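Acetyl-CoA acetyltransferase (Bacillus anthracis, PDB 3SS6) probably catalyses, as a thiolase, the reversible transfer of an acetyl group between two acetyl-CoA molecules to give acetoacetyl-CoA and free CoA. Local coordinates at residues R14-T19 against F215-H220; I359-L363 against G375-L379; A23-V27 against I204-E208. One frame throughout, in Å; residues are numbered along the deposited sequence.

Contact 1 (R14-T19 against F215-H220); sequences RSPIGT and FSKDEH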
loop_
_atom_site.group_PDB
_atom_site.type_symbol
_atom_site.label_atom_id
_atom_site.label_comp_id
_atom_site.label_asym_id
_atom_site.label_seq_id
_atom_site.Cartn_x
_atom_site.Cartn_y
_atom_site.Cartn_z
ATOM N N ARG A 14 10.218 -21.456 27.158
ATOM C CA ARG A 14 9.364 -20.686 26.257
ATOM C C ARG A 14 9.262 -19.251 26.719
ATOM O O ARG A 14 9.495 -18.955 27.876
ATOM C CB ARG A 14 7.961 -21.292 26.224
ATOM C CG ARG A 14 7.230 -21.254 27.592
ATOM C CD ARG A 14 5.793 -21.772 27.422
ATOM N NE ARG A 14 4.931 -21.733 28.614
ATOM C CZ ARG A 14 4.183 -20.686 28.974
ATOM N NH1 ARG A 14 4.228 -19.538 28.288
ATOM N NH2 ARG A 14 3.385 -20.781 30.036
ATOM N N SER A 15 8.913 -18.349 25.808
ATOM C CA SER A 15 8.542 -17.003 26.238
ATOM C C SER A 15 7.179 -17.103 26.912
ATOM O O SER A 15 6.472 -18.104 26.741
ATOM C CB SER A 15 8.441 -16.073 25.022
ATOM O OG SER A 15 7.315 -16.410 24.214
ATOM N N PRO A 16 6.784 -16.064 27.665
ATOM C CA PRO A 16 5.356 -15.999 27.980
ATOM C C PRO A 16 4.620 -15.748 26.664
ATOM O O PRO A 16 5.236 -15.312 25.681
ATOM C CB PRO A 16 5.235 -14.761 28.900
ATOM C CG PRO A 16 6.652 -14.294 29.169
ATOM C CD PRO A 16 7.484 -14.819 28.015
ATOM N N ILE A 17 3.318 -16.016 26.647
ATOM C CA ILE A 17 2.530 -15.826 25.425
ATOM C C ILE A 17 1.823 -14.476 25.486
ATOM O O ILE A 17 1.037 -14.215 26.404
ATOM C CB ILE A 17 1.522 -16.972 25.227
ATOM C CG1 ILE A 17 2.270 -18.306 25.085
ATOM C CG2 ILE A 17 0.652 -16.707 23.995
ATOM C CD1 ILE A 17 1.382 -19.532 25.222
ATOM N N GLY A 18 2.124 -13.626 24.508
ATOM C CA GLY A 18 1.507 -12.312 24.399
ATOM C C GLY A 18 0.164 -12.339 23.683
ATOM O O GLY A 18 -0.109 -13.228 22.869
ATOM N N THR A 19 -0.690 -11.371 24.008
ATOM C CA THR A 19 -1.959 -11.212 23.299
ATOM C C THR A 19 -1.755 -10.328 22.077
ATOM O O THR A 19 -0.781 -9.591 21.987
ATOM C CB THR A 19 -3.052 -10.586 24.191
ATOM O OG1 THR A 19 -2.589 -9.334 24.715
ATOM C CG2 THR A 19 -3.405 -11.512 25.330
ATOM N N PHE A 215 8.659 -8.571 30.023
ATOM C CA PHE A 215 7.447 -9.359 29.881
ATOM C C PHE A 215 7.711 -10.772 30.389
ATOM O O PHE A 215 8.510 -11.503 29.804
ATOM C CB PHE A 215 7.079 -9.390 28.390
ATOM C CG PHE A 215 5.869 -10.210 28.068
ATOM C CD1 PHE A 215 4.656 -9.978 28.708
ATOM C CD2 PHE A 215 5.933 -11.193 27.087
ATOM C CE1 PHE A 215 3.533 -10.730 28.391
ATOM C CE2 PHE A 215 4.819 -11.938 26.751
ATOM C CZ PHE A 215 3.611 -11.717 27.415
ATOM N N SER A 216 7.036 -11.155 31.474
ATOM C CA SER A 216 7.389 -12.389 32.161
ATOM C C SER A 216 6.200 -13.303 32.463
ATOM O O SER A 216 6.403 -14.422 32.940
ATOM C CB SER A 216 8.168 -12.079 33.447
ATOM O OG SER A 216 7.357 -11.362 34.355
ATOM N N LYS A 217 4.980 -12.842 32.179
ATOM C CA LYS A 217 3.779 -13.617 32.495
ATOM C C LYS A 217 2.812 -13.688 31.315
ATOM O O LYS A 217 2.568 -12.684 30.641
ATOM C CB LYS A 217 3.049 -13.017 33.697
ATOM C CG LYS A 217 3.961 -12.689 34.878
ATOM C CD LYS A 217 4.439 -13.939 35.603
ATOM C CE LYS A 217 3.302 -14.589 36.382
ATOM N NZ LYS A 217 3.754 -15.695 37.279
ATOM N N ASP A 218 2.256 -14.874 31.091
ATOM C CA ASP A 218 1.258 -15.083 30.040
ATOM C C ASP A 218 0.120 -14.083 30.206
ATOM O O ASP A 218 -0.413 -13.916 31.312
ATOM C CB ASP A 218 0.710 -16.511 30.138
ATOM C CG ASP A 218 1.775 -17.566 29.874
ATOM O OD1 ASP A 218 2.445 -17.498 28.814
ATOM O OD2 ASP A 218 1.934 -18.473 30.723
ATOM N N GLU A 219 -0.268 -13.408 29.128
ATOM C CA GLU A 219 -1.243 -12.342 29.314
ATOM C C GLU A 219 -2.627 -12.632 28.736
ATOM O O GLU A 219 -3.547 -11.824 28.908
ATOM C CB GLU A 219 -0.696 -10.968 28.880
ATOM C CG GLU A 219 -0.325 -10.900 27.438
ATOM C CD GLU A 219 0.133 -9.514 26.961
ATOM O OE1 GLU A 219 0.161 -8.516 27.718
ATOM O OE2 GLU A 219 0.462 -9.427 25.777
ATOM N N HIS A 220 -2.796 -13.799 28.111
ATOM C CA HIS A 220 -4.103 -14.147 27.545
ATOM C C HIS A 220 -5.145 -14.585 28.587
ATOM O O HIS A 220 -6.323 -14.296 28.428
ATOM C CB HIS A 220 -3.991 -15.213 26.438
ATOM C CG HIS A 220 -5.154 -15.212 25.494
ATOM N ND1 HIS A 220 -5.249 -14.329 24.439
ATOM C CD2 HIS A 220 -6.277 -15.967 25.455
ATOM C CE1 HIS A 220 -6.374 -14.549 23.782
ATOM N NE2 HIS A 220 -7.017 -15.536 24.378
HETATM O O HOH W 1 -0.956 -15.892 27.366
#
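A mostly polar contact, combining a salt bridge, main-chain bonds and a small apolar patch, joins the end of the central sheet strand 7-19 to the loop that follows the hairpin strand 212-215. Asp218 is its hub. The Asp218 carboxylate meets the Arg14 guanidinium edge-on in a two-pronged salt bridge, Arg14 NH1 to Asp218 OD1 and Arg14 NH2 to Asp218 OD2 both 2.8 Å, with N-H...O angles of 169° and 174°; OD1 also accepts the backbone N of Ile17 at 2.8 Å. One residue on, Glu219 N donates to Ile17 O (3.1 Å, 174°), while Glu219 OE2 accepts Thr19 N at 2.9 Å. A water bridges Ile17 O (2.8 Å) and His220 N (2.9 Å). Beside these bonds lies an apolar patch: Pro16 CB sits over the Phe215 ring face, 4.0 Å from the centroid and 29° off its normal, a CH-pi contact. Phe197 adds a cation-pi partner to Arg14. Asp218 and Glu219 thus tie loop 215-220 to strand 7-19, a central strand of the mixed sheet of the thiolase fold.

Contact 2 (I359-L363 against G375-L379); sequences ITVSL and GIASL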
loop_
_atom_site.group_PDB
_atom_site.type_symbol
_atom_site.label_atom_id
_atom_site.label_comp_id
_atom_site.label_asym_id
_atom_site.label_seq_id
_atom_site.Cartn_x
_atom_site.Cartn_y
_atom_site.Cartn_z
ATOM N N ILE A 359 3.353 -26.550 23.625
ATOM C CA ILE A 359 2.633 -27.569 24.386
ATOM C C ILE A 359 3.565 -28.697 24.800
ATOM O O ILE A 359 3.331 -29.352 25.819
ATOM C CB ILE A 359 1.365 -28.106 23.662
ATOM C CG1 ILE A 359 1.718 -28.884 22.385
ATOM C CG2 ILE A 359 0.395 -26.954 23.379
ATOM C CD1 ILE A 359 0.493 -29.527 21.696
ATOM N N THR A 360 4.633 -28.909 24.031
ATOM C CA THR A 360 5.614 -29.942 24.386
ATOM C C THR A 360 6.432 -29.486 25.600
ATOM O O THR A 360 6.653 -30.252 26.542
ATOM C CB THR A 360 6.521 -30.300 23.191
ATOM O OG1 THR A 360 5.700 -30.727 22.087
ATOM C CG2 THR A 360 7.491 -31.426 23.560
ATOM N N VAL A 361 6.875 -28.236 25.577
ATOM C CA VAL A 361 7.537 -27.642 26.748
ATOM C C VAL A 361 6.668 -27.802 27.994
ATOM O O VAL A 361 7.129 -28.266 29.044
ATOM C CB VAL A 361 7.837 -26.143 26.520
ATOM C CG1 VAL A 361 8.244 -25.449 27.832
ATOM C CG2 VAL A 361 8.909 -25.957 25.473
ATOM N N SER A 362 5.406 -27.402 27.888
ATOM C CA SER A 362 4.501 -27.459 29.034
ATOM C C SER A 362 4.265 -28.885 29.541
ATOM O O SER A 362 4.254 -29.147 30.759
ATOM C CB SER A 362 3.183 -26.778 28.677
ATOM O OG SER A 362 3.429 -25.413 28.340
ATOM N N LEU A 363 4.078 -29.809 28.607
ATOM C CA LEU A 363 3.895 -31.207 28.959
ATOM C C LEU A 363 5.087 -31.755 29.733
ATOM O O LEU A 363 4.924 -32.423 30.752
ATOM C CB LEU A 363 3.678 -32.038 27.696
ATOM C CG LEU A 363 3.473 -33.540 27.877
ATOM C CD1 LEU A 363 2.248 -33.850 28.738
ATOM C CD2 LEU A 363 3.315 -34.149 26.479
ATOM N N GLY A 375 3.710 -39.077 28.217
ATOM C CA GLY A 375 3.012 -37.904 27.707
ATOM C C GLY A 375 2.726 -37.994 26.219
ATOM O O GLY A 375 3.510 -38.555 25.457
ATOM N N ILE A 376 1.583 -37.449 25.814
ATOM C CA ILE A 376 1.270 -37.288 24.398
ATOM C C ILE A 376 0.964 -35.826 24.151
ATOM O O ILE A 376 0.144 -35.240 24.860
ATOM C CB ILE A 376 0.028 -38.103 24.001
ATOM C CG1 ILE A 376 0.260 -39.592 24.261
ATOM C CG2 ILE A 376 -0.314 -37.862 22.540
ATOM C CD1 ILE A 376 -0.993 -40.461 24.023
ATOM N N ALA A 377 1.616 -35.237 23.149
ATOM C CA ALA A 377 1.280 -33.885 22.725
ATOM C C ALA A 377 0.809 -33.960 21.275
ATOM O O ALA A 377 1.454 -34.585 20.437
ATOM C CB ALA A 377 2.477 -32.956 22.850
ATOM N N SER A 378 -0.311 -33.319 20.971
ATOM C CA SER A 378 -0.872 -33.446 19.632
ATOM C C SER A 378 -1.695 -32.231 19.268
ATOM O O SER A 378 -2.297 -31.601 20.131
ATOM C CB SER A 378 -1.750 -34.704 19.559
ATOM O OG SER A 378 -2.269 -34.908 18.252
ATOM N N LEU A 379 -1.728 -31.904 17.983
ATOM C CA LEU A 379 -2.544 -30.769 17.568
ATOM C C LEU A 379 -3.004 -30.858 16.132
ATOM O O LEU A 379 -2.371 -31.525 15.325
ATOM C CB LEU A 379 -1.819 -29.447 17.851
ATOM C CG LEU A 379 -0.618 -28.995 17.026
ATOM C CD1 LEU A 379 -0.152 -27.668 17.600
ATOM C CD2 LEU A 379 0.507 -30.020 17.063
#
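Two long side chains of helix 352-370 straddle a small one on strand 374-381. Ile359 and Leu363, one helical turn apart (Leu363 N to Ile359 O 2.9 Å), both point at the strand, and Ala377 CB rises between them: 4.1 Å from Ile359 CD1 and 3.9 Å from Leu363 CD2. The low methyl leaves room for the helix, whose short axis runs 8.7 Å from that of the strand at 161°, nearly antiparallel. At one end Leu363 CD2 drops into the hollow over Gly375, 3.9 Å from Gly375 C; an ideal CB there would lie 3.0 Å from that methyl, a clash. At the other, Ile359 CD1 reaches Ser378 O (3.8 Å). Ile376 and Ser378 point away, toward helix 294-305 on the other face of the mixed sheet, the layering of the alpha/beta/alpha thiolase fold. Thr360 OG1 is hydrogen-bonded to Gly356 O, within its own helix, and merely touches Ala377 CB at 4.0 Å. With no hydrogen bond across it and every touching residue buried, the contact depends on apolar fit.

Contact 3 (A23-V27 against I204-E208); sequences ALKNV and ITIKE. With SO4 (sulfate ion), chain J.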
loop_
_atom_site.group_PDB
_atom_site.type_symbol
_atom_site.label_atom_id
_atom_site.label_comp_id
_atom_site.label_asym_id
_atom_site.label_seq_id
_atom_site.Cartn_x
_atom_site.Cartn_y
_atom_site.Cartn_z
ATOM N N ALA A 23 1.947 -7.164 24.747
ATOM C CA ALA A 23 3.313 -6.882 25.184
ATOM C C ALA A 23 4.342 -7.054 24.078
ATOM O O ALA A 23 5.358 -6.352 24.056
ATOM C CB ALA A 23 3.679 -7.773 26.388
ATOM N N LEU A 24 4.083 -7.992 23.164
ATOM C CA LEU A 24 5.030 -8.305 22.089
ATOM C C LEU A 24 4.631 -7.682 20.746
ATOM O O LEU A 24 5.113 -8.092 19.685
ATOM C CB LEU A 24 5.202 -9.836 21.961
ATOM C CG LEU A 24 5.694 -10.526 23.233
ATOM C CD1 LEU A 24 5.595 -12.063 23.121
ATOM C CD2 LEU A 24 7.134 -10.069 23.557
ATOM N N LYS A 25 3.773 -6.661 20.804
ATOM C CA LYS A 25 3.306 -5.940 19.623
ATOM C C LYS A 25 4.409 -5.597 18.634
ATOM O O LYS A 25 4.246 -5.782 17.428
ATOM C CB LYS A 25 2.624 -4.636 20.060
ATOM C CG LYS A 25 2.037 -3.813 18.929
ATOM C CD LYS A 25 1.475 -2.526 19.532
ATOM C CE LYS A 25 0.305 -1.980 18.751
ATOM N NZ LYS A 25 -0.255 -0.774 19.429
ATOM N N ASN A 26 5.513 -5.077 19.162
ATOM C CA ASN A 26 6.590 -4.530 18.347
ATOM C C ASN A 26 7.814 -5.418 18.326
ATOM O O ASN A 26 8.941 -4.920 18.256
ATOM C CB ASN A 26 7.006 -3.171 18.904
ATOM C CG ASN A 26 5.890 -2.161 18.835
ATOM O OD1 ASN A 26 5.176 -2.091 17.841
ATOM N ND2 ASN A 26 5.723 -1.385 19.900
ATOM N N VAL A 27 7.602 -6.724 18.411
ATOM C CA VAL A 27 8.722 -7.655 18.386
ATOM C C VAL A 27 8.596 -8.535 17.147
ATOM O O VAL A 27 7.501 -9.040 16.867
ATOM C CB VAL A 27 8.741 -8.518 19.657
ATOM C CG1 VAL A 27 9.889 -9.504 19.637
ATOM C CG2 VAL A 27 8.844 -7.614 20.901
ATOM N N ILE A 204 11.012 -11.801 28.392
ATOM C CA ILE A 204 11.465 -11.108 27.198
ATOM C C ILE A 204 11.570 -9.632 27.531
ATOM O O ILE A 204 10.643 -9.066 28.102
ATOM C CB ILE A 204 10.447 -11.257 26.057
ATOM C CG1 ILE A 204 10.124 -12.743 25.804
ATOM C CG2 ILE A 204 10.939 -10.539 24.783
ATOM C CD1 ILE A 204 11.311 -13.559 25.308
ATOM N N THR A 205 12.696 -9.010 27.182
ATOM C CA THR A 205 12.848 -7.574 27.393
ATOM C C THR A 205 12.577 -6.879 26.075
ATOM O O THR A 205 13.265 -7.128 25.084
ATOM C CB THR A 205 14.254 -7.203 27.921
ATOM O OG1 THR A 205 14.463 -7.793 29.213
ATOM C CG2 THR A 205 14.391 -5.682 28.047
ATOM N N ILE A 206 11.536 -6.052 26.046
ATOM C CA ILE A 206 11.191 -5.309 24.844
ATOM C C ILE A 206 11.729 -3.899 24.962
ATOM O O ILE A 206 11.379 -3.170 25.891
ATOM C CB ILE A 206 9.663 -5.232 24.599
ATOM C CG1 ILE A 206 9.049 -6.632 24.533
ATOM C CG2 ILE A 206 9.357 -4.498 23.294
ATOM C CD1 ILE A 206 8.477 -7.126 25.837
ATOM N N LYS A 207 12.581 -3.514 24.020
ATOM C CA LYS A 207 13.102 -2.161 24.014
ATOM C C LYS A 207 12.129 -1.274 23.258
ATOM O O LYS A 207 12.120 -1.259 22.022
ATOM C CB LYS A 207 14.497 -2.109 23.382
ATOM C CG LYS A 207 15.542 -2.936 24.125
ATOM C CD LYS A 207 16.953 -2.425 23.862
ATOM C CE LYS A 207 17.998 -3.358 24.457
ATOM N NZ LYS A 207 17.805 -3.562 25.922
ATOM N N GLU A 208 11.292 -0.554 24.000
ATOM C CA GLU A 208 10.326 0.355 23.395
ATOM C C GLU A 208 10.991 1.701 23.200
ATOM O O GLU A 208 12.169 1.871 23.520
ATOM C CB GLU A 208 9.061 0.488 24.253
ATOM C CG GLU A 208 8.341 -0.836 24.558
ATOM C CD GLU A 208 7.627 -1.447 23.351
ATOM O OE1 GLU A 208 7.899 -1.032 22.200
ATOM O OE2 GLU A 208 6.789 -2.355 23.558
HETATM S S SO4 J . 3.106 1.726 19.368
HETATM O O1 SO4 J . 4.141 2.696 19.021
HETATM O O2 SO4 J . 3.661 0.721 20.271
HETATM O O3 SO4 J . 2.003 2.420 20.025
HETATM O O4 SO4 J . 2.614 1.079 18.153
HETATM O O HOH W 2 5.954 -4.512 21.898
HETATM O O HOH W 3 5.950 -4.214 25.708
#
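Residues 23-27 curl through a type I beta turn from Leu24 to Val27, closed by Val27 N to Leu24 O at 3.1 Å, whereas 204-207 is an extended strand with Glu208 just past its end. The backbones stay apart, the nearest CA pairs being Val27-Ile206 at 7.3 Å and Asn26-Glu208 at 8.0 Å, so side chains and water fill the gap. On the inner side, Leu24 CD2 lies 4.0 Å from both Ile204 CG2 and Ile206 CD1, and Val27 CG2 is 3.8 Å from Ile206 CG1; strand alternation turns Ile204 and Ile206 to the turn and Thr205 away. At the outer edge Asn26 ND2 donates to Glu208 OE1 (3.2 Å, 161°) and to sulfate O2 (3.0 Å), an ion probably from the crystallisation liquor. Two waters each link Ala23 O to Glu208 OE2: one at 2.9 and 2.8 Å, which also accepts Asn26 N at 2.8 Å, the other at 2.8 and 3.0 Å. Lys25 makes a cation-pi contact with Trp133 of a second subunit. The turn lies between strand 7-19 and helix 29-43, whose Leu32 touches Leu24, Val27 and Ile204, while strand 212-215 pairs with 204-207 and packs Phe215 against Ala23, Leu24 and Ile206.

Overall arrangement
Contacts 1 and 3 are neighbours, their centres 11 Å apart, and share the small hairpin 204-207/212-215: Phe215 N lies 2.8 Å from Ile204 O, and Glu219 OE2 2.9 Å from Ala23 N. Contact 2 lies in the thiolase C-terminal domain, 18 Å from contact 1 and 27 Å from contact 3, centre to centre. Contacts 1 and 2 reach the same mixed sheet through strands 7-19 and 374-381, and touch where Arg14 NE comes within 4.0 Å of Ser362 OG. Among these three, contact 2 is fully buried and apolar, while contacts 1 and 3 are partly buried and more polar; contact 3 relies on two waters between Ala23 and Glu208, where contact 1 has a single bridging water.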